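Local coordinates for ganglioside-induced differentiation-associated protein 2 (Homo sapiens, PDB 4UML), which is of uncertain molecular function but carries, in the part modelled here, a macro domain, a fold that in many relatives binds ADP-ribose or its derivatives, at residues G55-W60 / V204-S209; G62-L67 / E88-L93; A71-S76 / C168-A173; H184-T189 / G214-L219; T189-L194 / Y223-L228. All blocks are in the same frame, centred on the assembly; numbering follows the deposited sequence.

Contact 1: G55-W60 / V204-S209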
# COMPACT_ATOMS: atom_id res chain seq x y z
N GLY A 55 11.48 -9.67 7.80
CA GLY A 55 12.43 -9.45 6.73
C GLY A 55 11.77 -8.99 5.43
O GLY A 55 12.44 -8.44 4.56
N LYS A 56 10.46 -9.18 5.32
CA LYS A 56 9.68 -8.77 4.16
C LYS A 56 9.10 -7.37 4.24
O LYS A 56 8.66 -6.82 3.24
CB LYS A 56 8.56 -9.76 3.95
CG LYS A 56 9.12 -11.16 3.76
CD LYS A 56 8.02 -12.19 3.66
CE LYS A 56 8.64 -13.54 3.31
NZ LYS A 56 7.62 -14.44 2.72
N VAL A 57 9.09 -6.78 5.42
CA VAL A 57 8.48 -5.49 5.63
C VAL A 57 9.53 -4.40 5.53
O VAL A 57 10.62 -4.53 6.11
CB VAL A 57 7.83 -5.41 7.01
CG1 VAL A 57 7.40 -3.98 7.32
CG2 VAL A 57 6.66 -6.34 7.06
N VAL A 58 9.20 -3.34 4.81
CA VAL A 58 10.03 -2.19 4.66
C VAL A 58 9.22 -0.90 4.92
O VAL A 58 8.14 -0.70 4.35
CB VAL A 58 10.60 -2.12 3.22
CG1 VAL A 58 11.47 -0.90 3.05
CG2 VAL A 58 11.33 -3.41 2.84
N LEU A 59 9.75 -0.02 5.77
CA LEU A 59 9.22 1.32 5.92
C LEU A 59 10.12 2.32 5.21
O LEU A 59 11.32 2.39 5.50
CB LEU A 59 9.11 1.69 7.38
CG LEU A 59 8.60 3.11 7.69
CD1 LEU A 59 7.18 3.32 7.21
CD2 LEU A 59 8.64 3.40 9.19
N TRP A 60 9.56 3.10 4.30
CA TRP A 60 10.38 3.98 3.48
C TRP A 60 9.71 5.29 3.34
O TRP A 60 8.56 5.36 2.85
CB TRP A 60 10.57 3.37 2.10
CG TRP A 60 11.31 4.24 1.17
CD1 TRP A 60 12.63 4.62 1.28
CD2 TRP A 60 10.82 4.82 -0.05
NE1 TRP A 60 12.97 5.42 0.21
CE2 TRP A 60 11.89 5.54 -0.63
CE3 TRP A 60 9.58 4.79 -0.71
CZ2 TRP A 60 11.75 6.24 -1.82
CZ3 TRP A 60 9.45 5.47 -1.89
CH2 TRP A 60 10.53 6.18 -2.45
N VAL A 204 7.15 -6.09 1.09
CA VAL A 204 6.04 -5.15 1.16
C VAL A 204 6.64 -3.86 1.67
O VAL A 204 7.31 -3.84 2.72
CB VAL A 204 4.91 -5.65 2.07
CG1 VAL A 204 3.86 -4.56 2.27
CG2 VAL A 204 4.26 -6.88 1.47
N VAL A 205 6.44 -2.79 0.90
CA VAL A 205 6.98 -1.50 1.24
C VAL A 205 5.84 -0.59 1.59
O VAL A 205 4.93 -0.37 0.77
CB VAL A 205 7.79 -0.86 0.11
CG1 VAL A 205 8.32 0.51 0.53
CG2 VAL A 205 8.92 -1.75 -0.31
N PHE A 206 5.90 -0.05 2.80
CA PHE A 206 5.02 1.04 3.21
C PHE A 206 5.73 2.36 2.91
O PHE A 206 6.63 2.74 3.67
CB PHE A 206 4.69 0.92 4.68
CG PHE A 206 3.93 -0.33 5.05
CD1 PHE A 206 2.57 -0.44 4.79
CD2 PHE A 206 4.55 -1.37 5.73
CE1 PHE A 206 1.86 -1.57 5.14
CE2 PHE A 206 3.84 -2.51 6.10
CZ PHE A 206 2.49 -2.62 5.80
N ALA A 207 5.38 2.98 1.79
CA ALA A 207 5.84 4.30 1.40
C ALA A 207 5.06 5.37 2.15
O ALA A 207 3.82 5.44 2.05
CB ALA A 207 5.67 4.52 -0.08
N VAL A 208 5.78 6.21 2.90
CA VAL A 208 5.14 7.22 3.75
C VAL A 208 5.71 8.62 3.47
O VAL A 208 6.77 8.75 2.90
CB VAL A 208 5.26 6.89 5.24
CG1 VAL A 208 4.53 5.59 5.54
CG2 VAL A 208 6.71 6.83 5.73
N SER A 209 4.98 9.65 3.86
CA SER A 209 5.52 11.02 3.87
C SER A 209 5.76 11.41 5.31
O SER A 209 5.54 10.62 6.22
CB SER A 209 4.55 12.00 3.21
OG SER A 209 3.39 12.16 4.02
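Trp60 lays its CB over Val205 CG1, 4.0 Å away, and turns the rim of its indole so that CE3 lies 4.0 Å from Ala207 CB, with that methyl at the ring edge near the indole plane. CG stands anti to the backbone N (chi1 176°), which sets the CE3 rim of the indole beside Ala207. Val58 shares this face, its CB resting 3.9 Å from Val205 CG2. On the other face Leu59 reaches across with one branch: CD1 meets Val208 CG2 at 3.8 Å, the two side chains crossing at about a right angle, and also grazes the Phe206 carbonyl. Phe206 points its ring back beside its own backbone N (chi1 -63°), so that CE2 comes 4.0 Å from Val57 CG1 at the ring edge, while Val204 CG1 stands off one face toward the rim. Between the two faces, strand 57-61, outermost in the mixed sheet of the macro domain, runs parallel to strand 203-208, joined by five backbone bonds. Val204 N gives the shortest, to Lys56 O at 2.7 Å, nearly along the C=O axis. Val58 O is gripped by Phe206 N at 2.8 Å, and Val205 CA-H also leans on that oxygen. Trp60 N approaches Phe206 O from above the carbonyl plane, whereas Val208 N meets Trp60 O within it. Helices 179-197 and 210-223 pack on the Phe206 and Leu59 face; the Lys56 ammonium is held by Gly198 O and Ile201 O. Polarity is thus spent along the backbone, and both faces offer hydrocarbon and aromatic surface.

Contact 2: G62-L67 / E88-L93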
# COMPACT_ATOMS: atom_id res chain seq x y z
N GLY A 62 9.21 8.22 1.22
CA GLY A 62 9.45 8.61 -0.18
C GLY A 62 8.20 8.48 -1.02
O GLY A 62 7.16 8.04 -0.52
N ASP A 63 8.33 8.84 -2.29
CA ASP A 63 7.21 8.85 -3.24
C ASP A 63 7.05 7.44 -3.81
O ASP A 63 7.94 6.95 -4.48
CB ASP A 63 7.51 9.85 -4.35
CG ASP A 63 6.34 10.09 -5.29
OD1 ASP A 63 5.40 9.24 -5.39
OD2 ASP A 63 6.35 11.16 -5.95
N VAL A 64 5.92 6.80 -3.53
CA VAL A 64 5.66 5.44 -3.96
C VAL A 64 5.87 5.25 -5.48
O VAL A 64 6.29 4.18 -5.91
CB VAL A 64 4.25 4.98 -3.55
CG1 VAL A 64 3.19 5.59 -4.45
CG2 VAL A 64 4.15 3.47 -3.57
N ALA A 65 5.61 6.28 -6.27
CA ALA A 65 5.73 6.20 -7.70
C ALA A 65 7.15 5.90 -8.20
O ALA A 65 7.31 5.48 -9.34
CB ALA A 65 5.20 7.47 -8.36
N LEU A 66 8.14 6.07 -7.34
CA LEU A 66 9.53 5.83 -7.72
C LEU A 66 9.95 4.39 -7.55
O LEU A 66 11.03 4.02 -7.99
CB LEU A 66 10.44 6.69 -6.86
CG LEU A 66 10.22 8.21 -7.06
CD1 LEU A 66 11.07 8.99 -6.07
CD2 LEU A 66 10.56 8.58 -8.48
N LEU A 67 9.12 3.59 -6.91
CA LEU A 67 9.57 2.26 -6.51
C LEU A 67 9.49 1.25 -7.64
O LEU A 67 8.52 1.23 -8.39
CB LEU A 67 8.76 1.77 -5.30
CG LEU A 67 8.97 2.50 -3.98
CD1 LEU A 67 7.89 2.05 -3.00
CD2 LEU A 67 10.37 2.24 -3.43
N GLU A 88 -1.25 12.11 -8.13
CA GLU A 88 -0.58 13.12 -8.95
C GLU A 88 0.78 12.60 -9.44
O GLU A 88 1.09 12.70 -10.63
CB GLU A 88 -0.40 14.42 -8.19
CG GLU A 88 -1.67 15.24 -8.05
CD GLU A 88 -1.44 16.55 -7.30
OE1 GLU A 88 -0.75 17.43 -7.87
OE2 GLU A 88 -1.93 16.68 -6.14
N SER A 89 1.59 12.05 -8.54
CA SER A 89 2.90 11.49 -8.96
C SER A 89 2.75 10.31 -9.86
O SER A 89 3.43 10.22 -10.88
CB SER A 89 3.70 11.03 -7.76
OG SER A 89 3.75 12.07 -6.84
N ILE A 90 1.91 9.37 -9.44
CA ILE A 90 1.73 8.17 -10.18
C ILE A 90 1.28 8.51 -11.62
O ILE A 90 1.85 7.99 -12.57
CB ILE A 90 0.72 7.23 -9.50
CG1 ILE A 90 1.28 6.66 -8.17
CG2 ILE A 90 0.33 6.14 -10.45
CD1 ILE A 90 0.35 5.66 -7.46
N PHE A 91 0.27 9.36 -11.80
CA PHE A 91 -0.21 9.64 -13.18
C PHE A 91 0.85 10.36 -14.04
O PHE A 91 1.04 10.07 -15.23
CB PHE A 91 -1.49 10.51 -13.18
CG PHE A 91 -2.72 9.79 -12.72
CD1 PHE A 91 -2.77 8.41 -12.59
CD2 PHE A 91 -3.86 10.51 -12.46
CE1 PHE A 91 -3.93 7.78 -12.18
CE2 PHE A 91 -5.03 9.88 -12.05
CZ PHE A 91 -5.07 8.51 -11.92
N MET A 92 1.56 11.28 -13.42
CA MET A 92 2.58 11.97 -14.12
C MET A 92 3.66 10.99 -14.59
O MET A 92 4.10 11.04 -15.75
CB MET A 92 3.19 13.01 -13.20
CG MET A 92 4.45 13.59 -13.77
SD MET A 92 4.97 15.02 -12.84
CE MET A 92 3.74 16.21 -13.40
N LEU A 93 4.10 10.09 -13.71
CA LEU A 93 5.23 9.21 -14.06
C LEU A 93 4.83 8.06 -14.94
O LEU A 93 5.64 7.60 -15.76
CB LEU A 93 5.95 8.77 -12.83
CG LEU A 93 6.64 9.94 -12.14
CD1 LEU A 93 7.30 9.44 -10.87
CD2 LEU A 93 7.65 10.59 -13.09
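Asp63 holds CG anti to its backbone N (chi1 -172°) and Ser89 swings OG back beside its own N (chi1 -51°), which brings carboxylate and hydroxyl together, OD2 to OG at 2.9 Å. Pro85 O, one turn earlier in the helix, is a second partner of this hydroxyl. The other carboxylate oxygen works within its own segment: Asp63 OD1 accepts from Ala65 N at 3.1 Å, met from above the carboxylate plane, and so fixes the rotation of the group. Beside the polar pair, Ala65 aims its methyl at the helix. Ala65 CB sits against three residues there, 3.8 Å from Leu93 CD1, 3.9 Å from Ser89 CB and 4.0 Å from Ile90 CG1. Leu66 CD2 also meets Leu93 CD1, and Val64 CG1 meets Ile90 CD1 at 4.1 Å, the side chains of each pair crossing obliquely. Val64 and Ile90 both continue onto Ile72 of strand 71-75. Asp63 opens an Asx turn that leads into the short 3-10 turn 64-66, and this turn, in the connection between strands 57-61 and 71-75 of the macro domain, docks on helix 85-94.

Contact 3: A71-S76 / C168-A173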
# COMPACT_ATOMS: atom_id res chain seq x y z
N ALA A 71 4.21 -4.21 -8.20
CA ALA A 71 3.10 -3.28 -8.24
C ALA A 71 3.26 -2.19 -7.19
O ALA A 71 3.75 -2.42 -6.07
CB ALA A 71 1.79 -4.01 -8.01
N ILE A 72 2.85 -0.99 -7.56
CA ILE A 72 2.63 0.08 -6.62
C ILE A 72 1.13 0.36 -6.57
O ILE A 72 0.37 0.02 -7.50
CB ILE A 72 3.45 1.36 -6.90
CG1 ILE A 72 3.09 1.97 -8.25
CG2 ILE A 72 4.93 1.08 -6.79
CD1 ILE A 72 3.13 3.46 -8.19
N VAL A 73 0.71 0.93 -5.46
CA VAL A 73 -0.68 1.16 -5.16
C VAL A 73 -1.06 2.65 -5.27
O VAL A 73 -0.40 3.51 -4.72
CB VAL A 73 -1.01 0.66 -3.76
CG1 VAL A 73 -2.48 0.94 -3.43
CG2 VAL A 73 -0.69 -0.82 -3.59
N ASN A 74 -2.10 2.91 -6.05
CA ASN A 74 -2.69 4.20 -6.23
C ASN A 74 -3.98 4.20 -5.41
O ASN A 74 -4.66 3.18 -5.30
CB ASN A 74 -2.99 4.46 -7.70
CG ASN A 74 -3.63 5.84 -7.93
OD1 ASN A 74 -3.28 6.79 -7.28
ND2 ASN A 74 -4.62 5.91 -8.80
N THR A 75 -4.23 5.32 -4.75
CA THR A 75 -5.45 5.51 -3.98
C THR A 75 -6.26 6.61 -4.64
O THR A 75 -5.70 7.65 -5.02
CB THR A 75 -5.18 5.74 -2.49
OG1 THR A 75 -6.39 5.60 -1.76
CG2 THR A 75 -4.53 7.10 -2.19
N SER A 76 -7.57 6.38 -4.79
CA SER A 76 -8.37 7.23 -5.68
C SER A 76 -9.83 7.38 -5.24
O SER A 76 -10.17 7.11 -4.08
CB SER A 76 -8.27 6.67 -7.09
OG SER A 76 -8.60 7.62 -8.08
N CYS A 168 1.10 2.80 -0.92
CA CYS A 168 0.94 4.18 -0.46
C CYS A 168 0.13 4.07 0.82
O CYS A 168 -0.41 3.00 1.18
CB CYS A 168 0.22 5.04 -1.49
SG CYS A 168 -1.49 4.50 -1.83
N VAL A 169 0.02 5.18 1.52
CA VAL A 169 -0.92 5.26 2.61
C VAL A 169 -2.29 5.33 1.95
O VAL A 169 -2.59 6.31 1.26
CB VAL A 169 -0.60 6.50 3.49
CG1 VAL A 169 -1.65 6.66 4.59
CG2 VAL A 169 0.79 6.33 4.12
N ILE A 170 -3.10 4.26 2.06
CA ILE A 170 -4.33 4.19 1.26
C ILE A 170 -5.37 5.25 1.70
O ILE A 170 -6.16 5.70 0.88
CB ILE A 170 -4.93 2.74 1.24
CG1 ILE A 170 -3.99 1.84 0.41
CG2 ILE A 170 -6.34 2.70 0.66
CD1 ILE A 170 -4.34 0.36 0.39
N ASN A 171 -5.38 5.59 2.97
CA ASN A 171 -6.28 6.60 3.49
C ASN A 171 -5.72 7.98 3.12
O ASN A 171 -4.71 8.38 3.66
CB ASN A 171 -6.42 6.46 5.01
CG ASN A 171 -5.08 6.29 5.73
OD1 ASN A 171 -4.35 5.30 5.53
ND2 ASN A 171 -4.76 7.24 6.60
N SER A 172 -6.30 8.64 2.14
CA SER A 172 -5.85 9.99 1.75
C SER A 172 -6.23 10.99 2.83
O SER A 172 -7.24 10.80 3.52
CB SER A 172 -6.45 10.40 0.42
OG SER A 172 -7.86 10.36 0.47
N ALA A 173 -5.46 12.05 2.98
CA ALA A 173 -5.79 13.10 3.95
C ALA A 173 -7.17 13.67 3.65
O ALA A 173 -8.00 13.83 4.55
CB ALA A 173 -4.72 14.19 3.98
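Thr75 OG1 donates to Ile170 O at 2.7 Å, arriving in the carbonyl plane on a lone pair. The hydroxyl lies anti to the backbone N (chi1 -166°), which leaves Thr75 CG2 in the crowded position between N and carbonyl carbon, turned toward Cys168 SG at 4.0 Å. That sulfur is itself in the crowded position (chi1 63°) and packs against the strand: Cys168 SG stands 3.9 Å from Thr75 CB, 4.0 Å from Val73 CG1 and 3.2 Å from Val73 O. Ile170 completes the inner layer, its CG2 lying 3.8 Å from Thr75 OG1 and its CG1 approaching Val73 CG1. A valine at Thr75 removes the hydroxyl and with it the one hydrogen bond across the contact, which would probably leave the loop at Ile170 less firmly held. Cys168 N is buried without a hydrogen-bond partner. In the next shell, Tyr150 OH reaches Ile170 N in a weak bond, while Asn74, on the far side of the strand, is fixed by Ser87 and His128. The contact joins the end of strand 71-75 to the loop leaving its parallel neighbour in the macro domain sheet, strand 164-167, with helix 139-159 against Val73 and Ile170, and helix 85-94 against Asn74 and Cys168.

Contact 4: H184-T189 / G214-L219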
# COMPACT_ATOMS: atom_id res chain seq x y z
N HIS A 184 -3.34 1.12 12.13
CA HIS A 184 -3.54 -0.20 12.74
C HIS A 184 -4.11 -1.18 11.75
O HIS A 184 -3.69 -2.32 11.69
CB HIS A 184 -4.53 -0.15 13.89
CG HIS A 184 -3.96 0.37 15.15
ND1 HIS A 184 -3.20 -0.40 15.99
CD2 HIS A 184 -4.05 1.59 15.73
CE1 HIS A 184 -2.85 0.31 17.05
NE2 HIS A 184 -3.34 1.53 16.91
N ILE A 185 -5.09 -0.74 10.97
CA ILE A 185 -5.72 -1.61 9.98
C ILE A 185 -4.70 -2.04 8.93
O ILE A 185 -4.59 -3.22 8.61
CB ILE A 185 -6.96 -0.94 9.35
CG1 ILE A 185 -8.00 -0.71 10.46
CG2 ILE A 185 -7.50 -1.77 8.21
CD1 ILE A 185 -9.16 0.19 10.09
N ALA A 186 -3.95 -1.08 8.40
CA ALA A 186 -2.97 -1.37 7.37
C ALA A 186 -1.95 -2.42 7.87
O ALA A 186 -1.73 -3.45 7.22
CB ALA A 186 -2.25 -0.09 6.95
N LEU A 187 -1.35 -2.17 9.02
CA LEU A 187 -0.30 -3.07 9.52
C LEU A 187 -0.84 -4.43 9.93
O LEU A 187 -0.22 -5.46 9.65
CB LEU A 187 0.44 -2.42 10.68
CG LEU A 187 1.14 -1.10 10.33
CD1 LEU A 187 1.82 -0.55 11.56
CD2 LEU A 187 2.14 -1.34 9.22
N ARG A 188 -1.98 -4.44 10.61
CA ARG A 188 -2.58 -5.71 11.05
C ARG A 188 -2.91 -6.60 9.86
O ARG A 188 -2.61 -7.81 9.83
CB ARG A 188 -3.83 -5.40 11.88
CG ARG A 188 -4.50 -6.62 12.50
CD ARG A 188 -5.66 -6.17 13.38
NE ARG A 188 -6.73 -5.64 12.53
CZ ARG A 188 -7.53 -4.62 12.82
NH1 ARG A 188 -7.43 -3.99 13.98
NH2 ARG A 188 -8.45 -4.26 11.95
N THR A 189 -3.49 -6.00 8.83
CA THR A 189 -3.89 -6.76 7.64
C THR A 189 -2.68 -7.34 6.92
O THR A 189 -2.68 -8.52 6.46
CB THR A 189 -4.70 -5.85 6.68
OG1 THR A 189 -5.78 -5.26 7.41
CG2 THR A 189 -5.20 -6.60 5.50
N GLY A 214 5.99 8.88 11.60
CA GLY A 214 6.03 8.68 13.06
C GLY A 214 5.00 7.68 13.56
O GLY A 214 5.29 6.85 14.41
N THR A 215 3.80 7.74 13.01
CA THR A 215 2.74 6.79 13.39
C THR A 215 3.10 5.38 12.97
O THR A 215 2.91 4.44 13.74
CB THR A 215 1.40 7.22 12.77
OG1 THR A 215 1.06 8.51 13.27
CG2 THR A 215 0.26 6.24 13.10
N TYR A 216 3.64 5.23 11.76
CA TYR A 216 4.13 3.91 11.34
C TYR A 216 5.26 3.40 12.23
O TYR A 216 5.29 2.23 12.62
CB TYR A 216 4.56 3.92 9.87
CG TYR A 216 3.40 3.69 8.92
CD1 TYR A 216 2.53 4.70 8.63
CD2 TYR A 216 3.18 2.45 8.33
CE1 TYR A 216 1.45 4.50 7.79
CE2 TYR A 216 2.11 2.24 7.49
CZ TYR A 216 1.25 3.28 7.21
OH TYR A 216 0.15 3.12 6.38
N GLN A 217 6.18 4.30 12.57
CA GLN A 217 7.31 3.93 13.46
C GLN A 217 6.77 3.49 14.82
O GLN A 217 7.18 2.46 15.36
CB GLN A 217 8.28 5.10 13.61
CG GLN A 217 8.95 5.45 12.29
CD GLN A 217 9.79 6.72 12.34
OE1 GLN A 217 9.45 7.70 13.00
NE2 GLN A 217 10.88 6.72 11.60
N LYS A 218 5.81 4.27 15.33
CA LYS A 218 5.10 3.94 16.56
C LYS A 218 4.45 2.56 16.55
O LYS A 218 4.56 1.81 17.51
CB LYS A 218 4.03 5.00 16.83
CG LYS A 218 3.46 4.89 18.23
CD LYS A 218 2.27 5.80 18.42
CE LYS A 218 1.41 5.25 19.54
NZ LYS A 218 0.43 6.28 19.99
N LEU A 219 3.74 2.21 15.48
CA LEU A 219 2.94 0.98 15.46
C LEU A 219 3.60 -0.28 14.91
O LEU A 219 3.15 -1.39 15.20
CB LEU A 219 1.63 1.26 14.68
CG LEU A 219 0.73 2.40 15.17
CD1 LEU A 219 -0.65 2.36 14.52
CD2 LEU A 219 0.57 2.42 16.69
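Helix segments 184-189 and 214-219 cross at -47° with their axes 10.7 Å apart at closest approach, a spacing that large side chains bridge. Helices 179-197 and 210-223 lie together on the sheet face carrying Leu59 and Phe206. Leu219 drives CD1 onto the face of the His184 imidazole, 3.7 Å from the ring centroid and only 10° off the ring normal, a CH-pi contact. The histidine folds CG beside its own backbone N (chi1 -78°), which turns the flat of the ring to the leucine, while Leu219 CD2 lies 4.0 Å from His184 NE2. Leu187 CD1 presses on Leu219 CB at 3.6 Å, the two leucines crossing at about a right angle, and Leu187 CD2 rests 4.0 Å from Tyr216 CE2, oblique to the phenol ring. Tyr216 reaches toward helix 179-197 until its OH stands 4.0 Å from Ala186 CB. Tyr223, later in helix 210-223, hydrogen-bonds through its OH to His184 ND1, which should fix the imidazole's rotation. Lys218 and Glu180 add a salt bridge between the helices. Cohesion between the segments is therefore dispersive, a methyl on a pi face and aliphatic branches interleaved, with polar bonds around it.

Contact 5: T189-L194 / Y223-L228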
# COMPACT_ATOMS: atom_id res chain seq x y z
N THR A 189 -3.49 -6.00 8.83
CA THR A 189 -3.89 -6.76 7.64
C THR A 189 -2.68 -7.34 6.92
O THR A 189 -2.68 -8.52 6.46
CB THR A 189 -4.70 -5.85 6.68
OG1 THR A 189 -5.78 -5.26 7.41
CG2 THR A 189 -5.20 -6.60 5.50
N VAL A 190 -1.64 -6.54 6.77
CA VAL A 190 -0.45 -7.04 6.10
C VAL A 190 0.24 -8.12 6.96
O VAL A 190 0.75 -9.10 6.43
CB VAL A 190 0.55 -5.90 5.76
CG1 VAL A 190 1.89 -6.42 5.33
CG2 VAL A 190 -0.02 -4.99 4.68
N ARG A 191 0.29 -7.89 8.27
CA ARG A 191 0.89 -8.91 9.18
C ARG A 191 0.21 -10.26 8.96
O ARG A 191 0.88 -11.25 8.65
CB ARG A 191 0.82 -8.45 10.63
CG ARG A 191 1.12 -9.55 11.65
CD ARG A 191 2.56 -10.02 11.53
NE ARG A 191 2.83 -11.29 12.23
CZ ARG A 191 3.82 -11.49 13.12
NH1 ARG A 191 4.65 -10.52 13.52
NH2 ARG A 191 3.96 -12.71 13.63
N ARG A 192 -1.11 -10.28 9.07
CA ARG A 192 -1.87 -11.51 9.02
C ARG A 192 -1.77 -12.18 7.69
O ARG A 192 -1.71 -13.42 7.59
CB ARG A 192 -3.32 -11.26 9.40
CG ARG A 192 -3.46 -10.85 10.85
CD ARG A 192 -4.89 -10.52 11.22
NE ARG A 192 -5.02 -10.31 12.67
CZ ARG A 192 -6.04 -9.69 13.27
NH1 ARG A 192 -7.05 -9.19 12.56
NH2 ARG A 192 -6.04 -9.56 14.60
N PHE A 193 -1.75 -11.37 6.64
CA PHE A 193 -1.57 -11.92 5.30
C PHE A 193 -0.18 -12.50 5.12
O PHE A 193 -0.01 -13.52 4.45
CB PHE A 193 -1.81 -10.85 4.24
CG PHE A 193 -1.47 -11.28 2.85
CD1 PHE A 193 -0.18 -11.13 2.36
CD2 PHE A 193 -2.45 -11.81 2.01
CE1 PHE A 193 0.13 -11.51 1.07
CE2 PHE A 193 -2.14 -12.19 0.71
CZ PHE A 193 -0.84 -12.05 0.24
N LEU A 194 0.84 -11.83 5.65
CA LEU A 194 2.17 -12.33 5.44
C LEU A 194 2.41 -13.63 6.23
O LEU A 194 3.19 -14.48 5.80
CB LEU A 194 3.22 -11.29 5.80
CG LEU A 194 3.47 -10.16 4.80
CD1 LEU A 194 4.41 -9.14 5.39
CD2 LEU A 194 4.05 -10.69 3.51
N TYR A 223 2.79 -4.87 15.55
CA TYR A 223 2.42 -5.89 14.58
C TYR A 223 3.60 -6.72 14.11
O TYR A 223 3.41 -7.85 13.68
CB TYR A 223 1.68 -5.24 13.39
CG TYR A 223 0.44 -4.60 13.90
CD1 TYR A 223 -0.64 -5.38 14.24
CD2 TYR A 223 0.38 -3.24 14.17
CE1 TYR A 223 -1.78 -4.82 14.77
CE2 TYR A 223 -0.76 -2.68 14.70
CZ TYR A 223 -1.83 -3.48 14.99
OH TYR A 223 -2.96 -2.95 15.54
N PHE A 224 4.81 -6.18 14.26
CA PHE A 224 6.01 -6.87 13.81
C PHE A 224 7.09 -6.77 14.91
O PHE A 224 8.12 -6.12 14.72
CB PHE A 224 6.50 -6.26 12.48
CG PHE A 224 5.50 -6.40 11.35
CD1 PHE A 224 5.47 -7.53 10.54
CD2 PHE A 224 4.58 -5.39 11.09
CE1 PHE A 224 4.55 -7.65 9.50
CE2 PHE A 224 3.66 -5.51 10.05
CZ PHE A 224 3.64 -6.63 9.26
N PRO A 225 6.82 -7.38 16.09
CA PRO A 225 7.84 -7.35 17.17
C PRO A 225 9.20 -7.89 16.70
O PRO A 225 9.26 -8.91 16.00
CB PRO A 225 7.24 -8.27 18.24
CG PRO A 225 6.24 -9.11 17.55
CD PRO A 225 5.69 -8.26 16.43
N ARG A 226 10.27 -7.20 17.06
CA ARG A 226 11.64 -7.55 16.63
C ARG A 226 12.40 -8.54 17.55
O ARG A 226 13.12 -9.41 17.07
CB ARG A 226 12.48 -6.28 16.49
CG ARG A 226 12.03 -5.33 15.41
CD ARG A 226 12.25 -3.90 15.86
NE ARG A 226 12.78 -3.04 14.81
CZ ARG A 226 13.21 -1.79 15.02
NH1 ARG A 226 13.14 -1.26 16.24
NH2 ARG A 226 13.69 -1.08 14.01
N SER A 227 12.27 -8.36 18.87
CA SER A 227 12.92 -9.24 19.87
C SER A 227 12.09 -10.51 20.08
O SER A 227 10.95 -10.59 19.60
CB SER A 227 13.08 -8.49 21.19
N LEU A 228 12.64 -11.49 20.79
CA LEU A 228 11.88 -12.66 21.25
C LEU A 228 11.77 -12.59 22.77
O LEU A 228 10.96 -11.85 23.32
CB LEU A 228 12.56 -13.96 20.81
CG LEU A 228 11.98 -15.28 21.35
CD1 LEU A 228 10.76 -15.69 20.55
CD2 LEU A 228 13.02 -16.40 21.36
O HOH W 1 7.52 -10.32 14.08
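The chain leaving helix 210-223 packs against helix 179-197 of the macro domain fold. Arg191 makes the main grip. Its CG is anti to the backbone N (chi1 167°) and the chain bends at chi2 (66°), which sends the guanidinium along the departing backbone. Arg191 NH1 donates to Tyr223 O at 2.9 Å, in the carbonyl plane on a lone pair, though the N-H is well off straight at 136° and the oxygen lies out of the guanidinium plane. Arg191 NH1 also has a weak bond to a water, which donates in turn to Pro225 O at 2.9 Å. Phe224 is the first residue past the helix to leave helical torsions, and this turn lays its ring alongside the aliphatic part of the arginine. The two side chains run past each other in opposite directions, with Phe224 CZ 3.6 Å from Arg191 CB and Phe224 CE1 3.7 Å from Arg191 CD. Before and after Arg191 on the helix, Val190 CG1 and Leu194 CD1 also reach the phenyl ring, at 4.3 Å from Phe224 CZ and 4.4 Å from Phe224 CE1 respectively. A leucine at Arg191 has no guanidinium, so the bond to Tyr223 O and the weak water link to Pro225 O go, which would probably loosen the tail from the helix. Beyond the two segments, Arg191 NE makes a salt bridge with Glu195, and NH2 hydrogen-bonds to Leu48 O. Val53 of helix 51-54 touches Arg191, Leu194 and Phe224.

Contacts 1 and 3 belong to the central mixed sheet, their centres about 13 Å apart: contact 1 pairs edge strand 57-61 with 203-208, and contact 3 joins strand 71-75 to the loop after 164-167. Contacts 4 and 5 both use helix 179-197, share Thr189 and have centres about 10 Å apart. Contact 2 lies across the chain's centre from them, its centre about 22 Å from that of contact 4. Along the chain, contacts 2 and 3 fall between the segments of contact 1, whereas contacts 4 and 5 alternate with it. Strand 203-208 is thus the element of the macro domain that touches all the other contacts.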